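Local coordinates for protein peptidoglycan N-acetylglucosamine deacetylase (Agathobacter rectalis, PDB 5JMU) that probably deacetylates N-acetylglucosamine units of peptidoglycan, this chain being the zinc-binding NodB-type catalytic domain of a longer, membrane-anchored protein, at residues 18-23 against 206-211; 33-38 against 60-65; 73-78 against 98-103; 149-154 against 179-184; 165-170 against 190-195. All blocks are in the same frame, centred on the assembly; numbering follows the deposited sequence. Where two conformers were deposited one is given.

Interaction 1: residues 18-23 against 206-211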
# COMPACT_ATOMS: atom_id res chain seq x y z
N GLY A 18 9.13 -5.59 -16.48
CA GLY A 18 9.11 -6.92 -17.06
C GLY A 18 7.70 -7.46 -17.13
O GLY A 18 6.71 -6.74 -17.07
N ASN A 19 7.59 -8.78 -17.21
CA ASN A 19 6.29 -9.39 -17.39
C ASN A 19 5.94 -10.31 -16.23
O ASN A 19 6.85 -10.85 -15.57
CB ASN A 19 6.27 -10.15 -18.71
CG ASN A 19 6.49 -9.22 -19.88
OD1 ASN A 19 5.88 -8.15 -19.96
ND2 ASN A 19 7.46 -9.56 -20.73
N LYS A 20 4.64 -10.50 -16.01
CA LYS A 20 4.11 -11.33 -14.91
C LYS A 20 4.70 -10.86 -13.59
O LYS A 20 5.39 -11.62 -12.87
CB LYS A 20 4.35 -12.82 -15.19
CG LYS A 20 3.47 -13.32 -16.32
CD LYS A 20 3.80 -14.73 -16.76
CE LYS A 20 3.21 -15.72 -15.85
NZ LYS A 20 3.26 -17.05 -16.50
N ILE A 21 4.37 -9.61 -13.24
CA ILE A 21 4.91 -8.95 -12.05
C ILE A 21 3.80 -8.86 -11.02
O ILE A 21 2.66 -8.54 -11.36
CB ILE A 21 5.40 -7.53 -12.37
CG1 ILE A 21 6.49 -7.56 -13.47
CG2 ILE A 21 5.84 -6.81 -11.09
CD1 ILE A 21 7.70 -8.43 -13.13
N ILE A 22 4.14 -9.13 -9.75
CA ILE A 22 3.20 -8.90 -8.64
C ILE A 22 3.85 -8.01 -7.59
O ILE A 22 4.93 -8.35 -7.04
CB ILE A 22 2.75 -10.22 -7.98
CG1 ILE A 22 2.10 -11.14 -9.03
CG2 ILE A 22 1.74 -9.91 -6.84
CD1 ILE A 22 1.88 -12.56 -8.53
N TYR A 23 3.18 -6.90 -7.28
CA TYR A 23 3.60 -6.07 -6.16
C TYR A 23 2.62 -6.39 -5.05
O TYR A 23 1.47 -5.93 -5.09
CB TYR A 23 3.53 -4.58 -6.51
CG TYR A 23 4.45 -4.13 -7.65
CD1 TYR A 23 5.78 -3.80 -7.44
CD2 TYR A 23 3.92 -3.94 -8.94
CE1 TYR A 23 6.58 -3.35 -8.49
CE2 TYR A 23 4.72 -3.48 -10.01
CZ TYR A 23 6.05 -3.19 -9.77
OH TYR A 23 6.83 -2.74 -10.82
N ASN A 206 4.10 -20.28 -10.98
CA ASN A 206 3.48 -19.95 -12.27
C ASN A 206 4.20 -18.84 -13.05
O ASN A 206 3.61 -18.23 -13.92
CB ASN A 206 2.03 -19.58 -12.06
CG ASN A 206 1.17 -20.82 -11.84
OD1 ASN A 206 0.76 -21.46 -12.81
ND2 ASN A 206 0.99 -21.21 -10.56
N GLY A 207 5.46 -18.58 -12.73
CA GLY A 207 6.26 -17.69 -13.57
C GLY A 207 6.17 -16.23 -13.19
O GLY A 207 6.70 -15.36 -13.90
N TYR A 208 5.50 -15.95 -12.08
CA TYR A 208 5.40 -14.56 -11.61
C TYR A 208 6.61 -14.16 -10.76
O TYR A 208 7.21 -15.01 -10.05
CB TYR A 208 4.12 -14.35 -10.77
CG TYR A 208 2.88 -14.42 -11.61
CD1 TYR A 208 2.31 -15.65 -11.94
CD2 TYR A 208 2.33 -13.27 -12.13
CE1 TYR A 208 1.19 -15.72 -12.73
CE2 TYR A 208 1.18 -13.32 -12.95
CZ TYR A 208 0.63 -14.57 -13.23
OH TYR A 208 -0.49 -14.68 -14.01
N THR A 209 6.94 -12.87 -10.82
CA THR A 209 8.03 -12.27 -10.02
C THR A 209 7.41 -11.28 -9.05
O THR A 209 6.69 -10.38 -9.48
CB THR A 209 9.06 -11.55 -10.90
OG1 THR A 209 9.64 -12.54 -11.76
CG2 THR A 209 10.15 -10.95 -10.00
N PHE A 210 7.70 -11.44 -7.75
CA PHE A 210 7.27 -10.50 -6.71
C PHE A 210 8.28 -9.42 -6.52
O PHE A 210 9.48 -9.70 -6.31
CB PHE A 210 7.05 -11.25 -5.40
CG PHE A 210 5.87 -12.18 -5.44
CD1 PHE A 210 6.03 -13.49 -5.91
CD2 PHE A 210 4.63 -11.76 -5.02
CE1 PHE A 210 4.93 -14.37 -5.99
CE2 PHE A 210 3.55 -12.61 -5.05
CZ PHE A 210 3.69 -13.94 -5.56
N LEU A 211 7.82 -8.17 -6.60
CA LEU A 211 8.70 -7.03 -6.45
C LEU A 211 8.15 -6.04 -5.43
O LEU A 211 6.93 -5.97 -5.23
CB LEU A 211 8.85 -6.34 -7.79
CG LEU A 211 9.54 -7.06 -8.94
CD1 LEU A 211 9.47 -6.21 -10.22
CD2 LEU A 211 10.96 -7.34 -8.53
O HOH W 1 8.02 -12.92 -14.01
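The Tyr208 ring carries Lys20 on one face: CE of Lys20 stands 3.9 Å from the ring centroid and 19° off its normal, a CH-pi contact offset toward the rim, while CB of Asn206 lies in the ring plane at the edge; the Trp202 ring also meets it. CG2 of Ile21 takes one face of the Tyr23 ring. These groups flank a parallel strand pair, 21-23 beside 209-210, in the parallel sheet of the NodB-homology fold, a distorted beta/alpha barrel. Its register is fixed by three backbone bonds: Thr209 N to Lys20 O, Ile22 N to Thr209 O and Leu211 N to Ile22 O, all 2.9 Å. Ile22 and Phe210 lie side by side and point the same way, CG2 of Ile22 reaching CE2 of Phe210 at 3.7 Å. The other branch of Ile22 puts CD1 3.6 Å from CB of Tyr208. CG2 of Ile21 also packs against CD1 of Leu211. Strand 21-27 is also bonded to strand 180-186, through Ser181. The Lys20 chain turns back at chi3 (80°), which brings CE above the ring; beyond it, NZ donates to Asn206 O at 2.9 Å, tilted 17° from the carbonyl plane.

Interaction 2: residues 33-38 against 60-65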
# COMPACT_ATOMS: atom_id res chain seq x y z
N TYR A 33 0.29 -8.72 13.74
CA TYR A 33 0.57 -9.80 12.79
C TYR A 33 1.70 -9.49 11.83
O TYR A 33 2.08 -10.36 11.03
CB TYR A 33 -0.71 -10.15 11.98
CG TYR A 33 -1.89 -10.38 12.92
CD1 TYR A 33 -1.89 -11.43 13.81
CD2 TYR A 33 -2.99 -9.50 12.93
CE1 TYR A 33 -2.93 -11.62 14.69
CE2 TYR A 33 -4.03 -9.69 13.80
CZ TYR A 33 -4.00 -10.74 14.66
OH TYR A 33 -5.04 -10.94 15.54
N THR A 34 2.22 -8.26 11.87
CA THR A 34 3.23 -7.84 10.92
C THR A 34 4.54 -8.61 11.04
O THR A 34 5.11 -8.96 10.01
CB THR A 34 3.47 -6.31 11.07
OG1 THR A 34 2.20 -5.67 10.84
CG2 THR A 34 4.54 -5.80 10.04
N GLN A 35 5.02 -8.86 12.26
CA GLN A 35 6.26 -9.61 12.41
C GLN A 35 6.16 -10.98 11.70
O GLN A 35 7.06 -11.40 10.98
CB GLN A 35 6.60 -9.80 13.89
CG GLN A 35 7.82 -10.67 14.14
CD GLN A 35 9.08 -10.06 13.59
OE1 GLN A 35 9.67 -10.58 12.63
NE2 GLN A 35 9.50 -8.96 14.18
N GLY A 36 5.05 -11.69 11.92
CA GLY A 36 4.85 -12.99 11.33
C GLY A 36 4.85 -12.92 9.80
O GLY A 36 5.38 -13.80 9.12
N LEU A 37 4.24 -11.85 9.26
CA LEU A 37 4.23 -11.60 7.82
C LEU A 37 5.68 -11.39 7.33
O LEU A 37 6.08 -11.93 6.30
CB LEU A 37 3.36 -10.37 7.50
CG LEU A 37 3.43 -9.89 6.04
CD1 LEU A 37 3.09 -11.02 5.02
CD2 LEU A 37 2.48 -8.70 5.86
N LEU A 38 6.46 -10.59 8.06
CA LEU A 38 7.86 -10.38 7.65
C LEU A 38 8.65 -11.69 7.60
O LEU A 38 9.53 -11.88 6.75
CB LEU A 38 8.55 -9.39 8.60
CG LEU A 38 7.98 -7.99 8.50
CD1 LEU A 38 8.77 -7.12 9.51
CD2 LEU A 38 8.14 -7.45 7.07
N GLN A 60 5.14 0.26 16.46
CA GLN A 60 5.77 1.25 15.59
C GLN A 60 7.20 0.86 15.13
O GLN A 60 7.61 1.19 14.00
CB GLN A 60 5.79 2.61 16.28
CG GLN A 60 5.89 3.78 15.34
CD GLN A 60 6.12 5.08 16.09
OE1 GLN A 60 7.25 5.40 16.44
NE2 GLN A 60 5.05 5.82 16.37
N ASN A 61 7.92 0.13 15.98
CA ASN A 61 9.26 -0.32 15.60
C ASN A 61 9.26 -1.31 14.44
O ASN A 61 10.31 -1.53 13.83
CB ASN A 61 9.95 -0.96 16.79
CG ASN A 61 9.19 -2.18 17.29
OD1 ASN A 61 7.96 -2.12 17.48
ND2 ASN A 61 9.90 -3.31 17.49
N MSE A 62 8.08 -1.87 14.10
CA MSE A 62 8.03 -2.72 12.89
C MSE A 62 8.28 -1.95 11.62
O MSE A 62 8.67 -2.55 10.61
CB MSE A 62 6.70 -3.45 12.77
CG MSE A 62 6.48 -4.54 13.79
SE MSE A 62 7.83 -5.97 13.71
CE MSE A 62 9.08 -5.29 14.94
N ILE A 63 8.10 -0.63 11.65
CA ILE A 63 8.41 0.18 10.47
C ILE A 63 9.93 0.12 10.22
O ILE A 63 10.38 -0.03 9.08
CB ILE A 63 7.94 1.61 10.66
CG1 ILE A 63 6.42 1.62 10.71
CG2 ILE A 63 8.51 2.55 9.55
CD1 ILE A 63 5.83 3.00 11.14
N ALA A 64 10.71 0.25 11.29
CA ALA A 64 12.16 0.09 11.17
C ALA A 64 12.50 -1.29 10.63
O ALA A 64 13.37 -1.42 9.79
CB ALA A 64 12.87 0.32 12.53
N GLU A 65 11.84 -2.33 11.13
CA GLU A 65 12.12 -3.69 10.67
C GLU A 65 11.75 -3.90 9.19
O GLU A 65 12.45 -4.62 8.46
CB GLU A 65 11.38 -4.71 11.56
CG GLU A 65 11.91 -6.14 11.41
CD GLU A 65 13.39 -6.33 11.83
OE1 GLU A 65 13.93 -5.54 12.64
OE2 GLU A 65 14.01 -7.31 11.36
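Met62, modelled as selenomethionine, meets Thr34, Gln35 and Leu38 between two helices. CB of Met62 lies 4.2 Å from CG2 of Thr34, and its SE is 4.0 Å from CB of Gln35; CD1 of Leu38 touches the same selenium more loosely, at 4.5 Å. The Met62 chain bends at chi2 (-60°), which places SE beside Gln35; the two side chains cross at about a right angle. One turn further on, Leu38, with CD1 anti to CA (chi2 180°), rests that methyl on CG of Glu65 at 3.8 Å.

The axes of segments 34-38 and 61-65 run 9° from parallel and 10.8 Å apart, as expected of helices that precede and follow strand 49-53 in successive beta-alpha units of this fold. Outside the pair, OG1 of Thr34 is hydrogen-bonded to Asp187 OD2 and to Gly31 N, and Glu65 OE2 forms a salt bridge with Arg69. Since no hydrogen bond joins the two segments and these polar ends are anchored by other residues, the contact rests mainly on van der Waals packing of methyl and methylene groups and selenium, with the end of the Gln35 amide also close to the selenium.

Interaction 3: residues 73-78 against 98-103. With ZN (zinc ion), chain C.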
# COMPACT_ATOMS: atom_id res chain seq x y z
N VAL A 73 8.78 1.12 2.50
CA VAL A 73 7.92 1.72 3.51
C VAL A 73 7.35 3.01 2.93
O VAL A 73 8.10 3.91 2.49
CB VAL A 73 8.74 2.01 4.80
CG1 VAL A 73 7.86 2.84 5.79
CG2 VAL A 73 9.14 0.70 5.41
N ALA A 74 6.02 3.04 2.85
CA ALA A 74 5.30 4.14 2.20
C ALA A 74 4.23 4.69 3.17
O ALA A 74 3.90 4.07 4.18
CB ALA A 74 4.67 3.65 0.91
N ILE A 75 3.68 5.86 2.87
CA ILE A 75 2.69 6.47 3.75
C ILE A 75 1.27 6.07 3.44
O ILE A 75 0.92 6.07 2.28
CB ILE A 75 2.79 8.00 3.64
CG1 ILE A 75 4.16 8.46 4.15
CG2 ILE A 75 1.66 8.68 4.48
CD1 ILE A 75 4.48 9.97 3.93
N HIS A 76 0.48 5.72 4.47
CA HIS A 76 -0.98 5.59 4.30
C HIS A 76 -1.62 6.79 5.02
O HIS A 76 -2.17 7.70 4.38
CB HIS A 76 -1.46 4.24 4.83
CG HIS A 76 -2.85 3.83 4.43
ND1 HIS A 76 -3.42 4.14 3.20
CD2 HIS A 76 -3.77 3.10 5.11
CE1 HIS A 76 -4.65 3.62 3.16
NE2 HIS A 76 -4.89 2.99 4.31
N SER A 77 -1.46 6.83 6.33
CA SER A 77 -1.98 7.96 7.11
C SER A 77 -1.59 7.80 8.58
O SER A 77 -1.58 6.69 9.08
CB SER A 77 -3.52 8.03 7.00
OG SER A 77 -4.03 8.93 7.97
N ALA A 78 -1.23 8.88 9.26
CA ALA A 78 -0.91 8.71 10.67
C ALA A 78 -2.14 8.30 11.45
O ALA A 78 -2.11 7.32 12.21
CB ALA A 78 -0.27 10.02 11.26
N GLN A 98 3.05 14.04 9.55
CA GLN A 98 3.27 13.32 10.82
C GLN A 98 3.71 11.88 10.54
O GLN A 98 4.63 11.34 11.20
CB GLN A 98 1.98 13.34 11.64
CG GLN A 98 1.80 14.72 12.31
CD GLN A 98 0.38 14.94 12.77
OE1 GLN A 98 -0.15 16.06 12.70
NE2 GLN A 98 -0.26 13.87 13.25
N MSE A 99 3.07 11.24 9.57
CA MSE A 99 3.42 9.86 9.27
C MSE A 99 4.84 9.78 8.66
O MSE A 99 5.64 8.90 8.99
CB MSE A 99 2.40 9.23 8.31
CG MSE A 99 2.60 7.70 8.19
SE MSE A 99 2.23 6.77 9.90
CE MSE A 99 4.04 6.13 10.41
N ASN A 100 5.16 10.73 7.76
CA ASN A 100 6.48 10.75 7.19
C ASN A 100 7.54 10.92 8.27
O ASN A 100 8.61 10.32 8.19
CB ASN A 100 6.62 11.89 6.18
CG ASN A 100 7.93 11.84 5.50
OD1 ASN A 100 8.15 10.97 4.67
ND2 ASN A 100 8.85 12.75 5.87
N SER A 101 7.26 11.76 9.25
CA SER A 101 8.22 12.01 10.33
C SER A 101 8.49 10.73 11.12
O SER A 101 9.64 10.46 11.50
CB SER A 101 7.72 13.10 11.24
OG SER A 101 7.97 14.31 10.55
N ILE A 102 7.44 9.94 11.37
CA ILE A 102 7.65 8.68 12.08
C ILE A 102 8.49 7.74 11.21
O ILE A 102 9.39 7.03 11.73
CB ILE A 102 6.31 8.02 12.48
CG1 ILE A 102 5.71 8.83 13.65
CG2 ILE A 102 6.53 6.58 12.89
CD1 ILE A 102 4.17 8.56 13.80
N ILE A 103 8.21 7.73 9.91
CA ILE A 103 9.01 6.87 9.03
C ILE A 103 10.47 7.31 9.02
O ILE A 103 11.38 6.48 9.09
CB ILE A 103 8.44 6.88 7.60
CG1 ILE A 103 7.08 6.20 7.62
CG2 ILE A 103 9.36 6.22 6.59
CD1 ILE A 103 6.22 6.47 6.32
ZN ZN C . -6.56 1.95 5.03
O HOH W 2 -6.44 0.57 3.51
O HOH W 3 -8.24 0.81 5.63
O HOH W 4 -7.93 3.05 3.75
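The zinc site is served by the strand that Ile75 and Val73 press against helix 98-103. From that strand His76 binds the zinc ion through NE2 at 2.1 Å, with Asp28, His80 and three waters as the other ligands. Its CG is anti to the backbone N (chi1 -166°), and the imidazole leads away from the helix; ND1 is hydrogen-bonded to Arg115 O.

The neighbouring Ile75 spreads over the helix with all its branches. CG1 lies 3.6 Å from CD1 of Ile103, CG2 is 3.9 Å from CB of Met99, and CD1 sits 3.7 Å from CB of Asn100. Ile75 and Met99 slide past each other in opposite directions, as do Val73 and Ile103, where CG1 of Val73 meets CG2 of Ile103 at 3.8 Å.

Strand 73-77 and helix 98-103 run at 149° to each other with axes 8.5 Å apart, the strand-on-helix packing of the distorted beta/alpha barrel of polysaccharide deacetylases. Past Ser77, the selenomethionine Met99 bends at chi2 (66°), carrying SE to 3.8 Å from CA of Ala78. About one turn earlier in the same helix, Asp95 OD2 is hydrogen-bonded to both Ser77 OG and Ala78 N, and Ser77 OG also to His80 N, holding the turn that leads from His76 to the second histidine ligand.

Interaction 4: residues 149-154 against 179-184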
# COMPACT_ATOMS: atom_id res chain seq x y z
N ASP A 149 -2.65 3.26 -6.18
CA ASP A 149 -3.86 2.53 -5.83
C ASP A 149 -3.58 1.02 -6.01
O ASP A 149 -2.54 0.57 -5.55
CB ASP A 149 -5.01 3.05 -6.70
CG ASP A 149 -5.31 4.51 -6.40
OD1 ASP A 149 -5.36 4.89 -5.19
OD2 ASP A 149 -5.50 5.30 -7.34
N TRP A 150 -4.47 0.27 -6.65
CA TRP A 150 -4.26 -1.17 -6.81
C TRP A 150 -5.11 -1.67 -7.98
O TRP A 150 -6.03 -0.98 -8.40
CB TRP A 150 -4.63 -1.94 -5.52
CG TRP A 150 -6.08 -1.72 -5.13
CD1 TRP A 150 -7.15 -2.56 -5.41
CD2 TRP A 150 -6.61 -0.62 -4.37
NE1 TRP A 150 -8.32 -2.01 -4.90
CE2 TRP A 150 -8.01 -0.82 -4.25
CE3 TRP A 150 -6.04 0.52 -3.76
CZ2 TRP A 150 -8.85 0.07 -3.55
CZ3 TRP A 150 -6.89 1.42 -3.09
CH2 TRP A 150 -8.27 1.18 -2.99
N ASN A 151 -4.77 -2.85 -8.52
CA ASN A 151 -5.63 -3.44 -9.53
C ASN A 151 -5.96 -4.91 -9.24
O ASN A 151 -6.54 -5.58 -10.10
CB ASN A 151 -5.02 -3.31 -10.95
CG ASN A 151 -3.69 -4.02 -11.07
OD1 ASN A 151 -3.25 -4.70 -10.14
ND2 ASN A 151 -3.04 -3.88 -12.23
N VAL A 152 -5.61 -5.42 -8.06
CA VAL A 152 -6.09 -6.74 -7.61
C VAL A 152 -6.64 -6.60 -6.21
O VAL A 152 -5.91 -6.20 -5.31
CB VAL A 152 -4.96 -7.80 -7.63
CG1 VAL A 152 -5.40 -9.14 -6.99
CG2 VAL A 152 -4.51 -8.01 -9.04
N SER A 153 -7.93 -6.89 -6.05
CA SER A 153 -8.53 -6.92 -4.71
C SER A 153 -8.39 -8.27 -4.06
O SER A 153 -8.59 -9.30 -4.70
CB SER A 153 -9.97 -6.55 -4.78
OG SER A 153 -9.98 -5.18 -5.20
N SER A 154 -8.02 -8.26 -2.79
CA SER A 154 -7.96 -9.52 -2.04
C SER A 154 -9.29 -9.85 -1.38
O SER A 154 -9.47 -10.96 -0.90
CB SER A 154 -6.89 -9.45 -0.96
OG SER A 154 -7.29 -8.46 -0.02
N ASN A 179 -0.83 -8.16 -16.56
CA ASN A 179 0.59 -8.47 -16.70
C ASN A 179 1.37 -7.96 -15.51
O ASN A 179 2.37 -8.57 -15.09
CB ASN A 179 1.12 -7.85 -17.99
CG ASN A 179 2.52 -8.29 -18.31
OD1 ASN A 179 2.88 -9.45 -18.08
ND2 ASN A 179 3.32 -7.38 -18.83
N VAL A 180 0.95 -6.81 -15.01
CA VAL A 180 1.56 -6.19 -13.85
C VAL A 180 0.49 -5.92 -12.81
O VAL A 180 -0.41 -5.13 -13.06
CB VAL A 180 2.31 -4.88 -14.23
CG1 VAL A 180 2.84 -4.18 -12.92
CG2 VAL A 180 3.42 -5.19 -15.26
N SER A 181 0.57 -6.60 -11.67
CA SER A 181 -0.48 -6.52 -10.64
C SER A 181 0.02 -5.79 -9.42
O SER A 181 1.13 -6.03 -8.99
CB SER A 181 -0.93 -7.91 -10.16
OG SER A 181 -1.52 -8.67 -11.24
N VAL A 182 -0.86 -4.96 -8.83
CA VAL A 182 -0.63 -4.36 -7.51
C VAL A 182 -1.78 -4.88 -6.65
O VAL A 182 -2.94 -4.54 -6.88
CB VAL A 182 -0.67 -2.81 -7.54
CG1 VAL A 182 -0.53 -2.24 -6.13
CG2 VAL A 182 0.44 -2.29 -8.49
N VAL A 183 -1.44 -5.73 -5.68
CA VAL A 183 -2.42 -6.42 -4.83
C VAL A 183 -2.64 -5.64 -3.55
O VAL A 183 -1.63 -5.23 -2.93
CB VAL A 183 -1.89 -7.80 -4.47
CG1 VAL A 183 -2.95 -8.58 -3.56
CG2 VAL A 183 -1.57 -8.62 -5.75
N LEU A 184 -3.89 -5.38 -3.19
CA LEU A 184 -4.20 -4.76 -1.91
C LEU A 184 -4.54 -5.78 -0.85
O LEU A 184 -5.53 -6.49 -1.00
CB LEU A 184 -5.42 -3.81 -2.05
CG LEU A 184 -6.05 -3.19 -0.80
CD1 LEU A 184 -4.99 -2.28 -0.11
CD2 LEU A 184 -7.27 -2.37 -1.17
O HOH W 5 -8.54 -5.92 -1.49
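The weakly bonded strand about 152-153 pairs in parallel with 180-184, Val152 opposite Val183 with CA atoms 4.6 Å apart, although the end-to-end directions of 149-154 and 180-184 are 73° apart. Val182 O accepts from two successive amides, Asn151 N and Val152 N, both at 3.0 Å, and Leu184 N donates to Val152 O, so the short pairing begins at a doubly gripped carbonyl.

The amide of Asn151 extends the ladder where its backbone has turned off. Its OD1 receives Val182 N at 2.7 Å, and its ND2 donates to Val180 O at 3.0 Å, the acceptor only 2° out of the amide plane. Chi1 of 61° sets CG between the backbone N and the carbonyl carbon. Trp150 lies across Leu184: CD2 of Leu184 stands over the centre of the six-membered ring, 3.6 Å from its centroid. His222 meets the same indole edge-to-face. At the far end Ser154 OG donates to Leu184 O at 2.8 Å and is also hydrogen-bonded to Asp156 N.

The pairing closes the beta-alpha-beta unit through helix 164-175. Leu184 is about 7 Å from the zinc ion, side chain to metal. Chemically, a side-chain amide stands in for a peptide group, giving one bond and accepting one, while the CH-pi contact pairs two apolar groups near the metal, consistent with the acetyl-methyl pocket of related deacetylases.

Interaction 5: residues 165-170 against 190-195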
# COMPACT_ATOMS: atom_id res chain seq x y z
N GLU A 165 -8.59 -19.03 2.79
CA GLU A 165 -8.64 -19.66 1.48
C GLU A 165 -9.30 -18.77 0.45
O GLU A 165 -8.87 -18.75 -0.72
CB GLU A 165 -9.36 -21.00 1.57
CG GLU A 165 -9.30 -21.82 0.27
CD GLU A 165 -7.86 -21.93 -0.31
OE1 GLU A 165 -6.92 -22.36 0.42
OE2 GLU A 165 -7.68 -21.57 -1.50
N GLN A 166 -10.32 -18.00 0.84
CA GLN A 166 -10.95 -17.11 -0.11
C GLN A 166 -10.00 -15.97 -0.53
O GLN A 166 -10.01 -15.55 -1.71
CB GLN A 166 -12.26 -16.59 0.48
CG GLN A 166 -13.35 -17.66 0.64
CD GLN A 166 -14.63 -17.15 1.32
OE1 GLN A 166 -14.63 -16.79 2.50
NE2 GLN A 166 -15.72 -17.10 0.56
N VAL A 167 -9.18 -15.48 0.41
CA VAL A 167 -8.20 -14.44 0.07
C VAL A 167 -7.22 -15.01 -0.94
O VAL A 167 -6.88 -14.37 -1.94
CB VAL A 167 -7.45 -13.90 1.33
CG1 VAL A 167 -6.29 -12.96 0.92
CG2 VAL A 167 -8.38 -13.18 2.30
N VAL A 168 -6.75 -16.24 -0.69
CA VAL A 168 -5.82 -16.86 -1.62
C VAL A 168 -6.43 -16.89 -3.04
O VAL A 168 -5.80 -16.47 -4.02
CB VAL A 168 -5.42 -18.29 -1.16
CG1 VAL A 168 -4.57 -18.96 -2.26
CG2 VAL A 168 -4.63 -18.20 0.17
N GLN A 169 -7.66 -17.38 -3.15
CA GLN A 169 -8.30 -17.53 -4.45
C GLN A 169 -8.56 -16.16 -5.09
O GLN A 169 -8.43 -16.02 -6.29
CB GLN A 169 -9.62 -18.29 -4.32
CG GLN A 169 -9.39 -19.75 -3.95
CD GLN A 169 -8.39 -20.41 -4.87
OE1 GLN A 169 -8.48 -20.29 -6.10
NE2 GLN A 169 -7.41 -21.11 -4.29
N ASN A 170 -8.89 -15.16 -4.28
CA ASN A 170 -9.17 -13.83 -4.84
C ASN A 170 -7.92 -13.22 -5.45
O ASN A 170 -7.96 -12.65 -6.54
CB ASN A 170 -9.68 -12.87 -3.76
CG ASN A 170 -11.12 -13.16 -3.36
OD1 ASN A 170 -11.86 -13.79 -4.12
ND2 ASN A 170 -11.52 -12.69 -2.19
N GLU A 190 -5.36 -10.87 10.40
CA GLU A 190 -4.70 -12.13 10.55
C GLU A 190 -5.04 -13.11 9.39
O GLU A 190 -4.15 -13.75 8.81
CB GLU A 190 -5.08 -12.75 11.88
CG GLU A 190 -4.19 -13.90 12.20
CD GLU A 190 -4.55 -14.52 13.55
OE1 GLU A 190 -5.64 -14.22 14.11
OE2 GLU A 190 -3.74 -15.32 14.03
N PHE A 191 -6.32 -13.22 9.03
CA PHE A 191 -6.71 -14.21 8.02
C PHE A 191 -6.09 -13.89 6.65
O PHE A 191 -5.85 -14.78 5.82
CB PHE A 191 -8.25 -14.30 7.88
CG PHE A 191 -8.89 -13.07 7.27
CD1 PHE A 191 -9.29 -12.01 8.06
CD2 PHE A 191 -9.11 -12.99 5.89
CE1 PHE A 191 -9.91 -10.88 7.50
CE2 PHE A 191 -9.70 -11.86 5.32
CZ PHE A 191 -10.07 -10.78 6.11
N SER A 192 -5.79 -12.62 6.43
CA SER A 192 -5.27 -12.20 5.14
C SER A 192 -3.75 -12.40 5.15
O SER A 192 -3.15 -12.84 4.16
CB SER A 192 -5.66 -10.72 4.86
OG SER A 192 -5.21 -10.34 3.54
N VAL A 193 -3.10 -12.04 6.26
CA VAL A 193 -1.68 -12.32 6.39
C VAL A 193 -1.42 -13.80 6.16
O VAL A 193 -0.43 -14.19 5.52
CB VAL A 193 -1.15 -11.89 7.79
CG1 VAL A 193 0.23 -12.49 8.09
CG2 VAL A 193 -1.14 -10.33 7.87
N ASN A 194 -2.32 -14.63 6.67
CA ASN A 194 -2.09 -16.08 6.62
C ASN A 194 -2.25 -16.64 5.20
O ASN A 194 -1.93 -17.81 4.95
CB ASN A 194 -3.05 -16.81 7.58
CG ASN A 194 -2.64 -16.66 9.04
OD1 ASN A 194 -1.52 -16.21 9.34
ND2 ASN A 194 -3.53 -17.07 9.94
N ALA A 195 -2.75 -15.81 4.29
CA ALA A 195 -2.89 -16.20 2.89
C ALA A 195 -1.60 -15.99 2.08
O ALA A 195 -1.45 -16.51 0.99
CB ALA A 195 -4.02 -15.39 2.25
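Phe191 presents the edge of its ring to Val167: CE2 of Phe191 is 3.6 Å from CG2 of Val167, which lies near the ring plane, and the two side chains cross at about a right angle. The ring gets there with CG between the backbone N and the carbonyl carbon (chi1 69°). Its backbone also ties the helices together, Phe191 O being hydrogen-bonded to Thr164 OG1 at the start of helix 164-175.

At Ser192, OG comes 3.9 Å from CG1 of Val167. This hydroxyl sits in a buried place beside a methyl group, yet is held by hydrogen bonds to Asp156 OD2 and Gln185 NE2.

Val193 turns away from the contact, and the chain comes back at Ala195, whose amide bonds to Ser192 O at 3.0 Å. The CB of Ala195 enters between two valines, 3.6 Å from CG1 of Val167 and 3.5 Å from CG2 of Val168. With such a small side chain the backbones come close, the CA atoms of Val168 and Ala195 being 5.4 Å apart.

No hydrogen bond joins the two segments, and the touching groups are mostly hydrocarbon. Such valine-alanine packing between the helix before strand 180-186 and the short helix and following residues after it belongs to the outer helical layer of the beta/alpha fold.

From the N terminus, strand 21-27 opens the longest loop, which interaction 1 closes at strand 209-210, the segments' nearest ends being 183 residues apart; the other four contacts are nested inside it. Interaction 2 comes first, joining helices 34-43 and 61-68, and interaction 3 follows in series, setting strand 72-77 on helix 89-107; the two touch through Ile63, which packs on Met99 and Val73. Interactions 4 and 5 cross, their segments alternating along the chain: 4 closes the unit around helix 164-175, and 5 ties that helix to residues 190-195. Ser181 bonds to Ile21 and Tyr23, linking interactions 1 and 4 within one sheet, while Leu37 on Val193 joins 2 to 5.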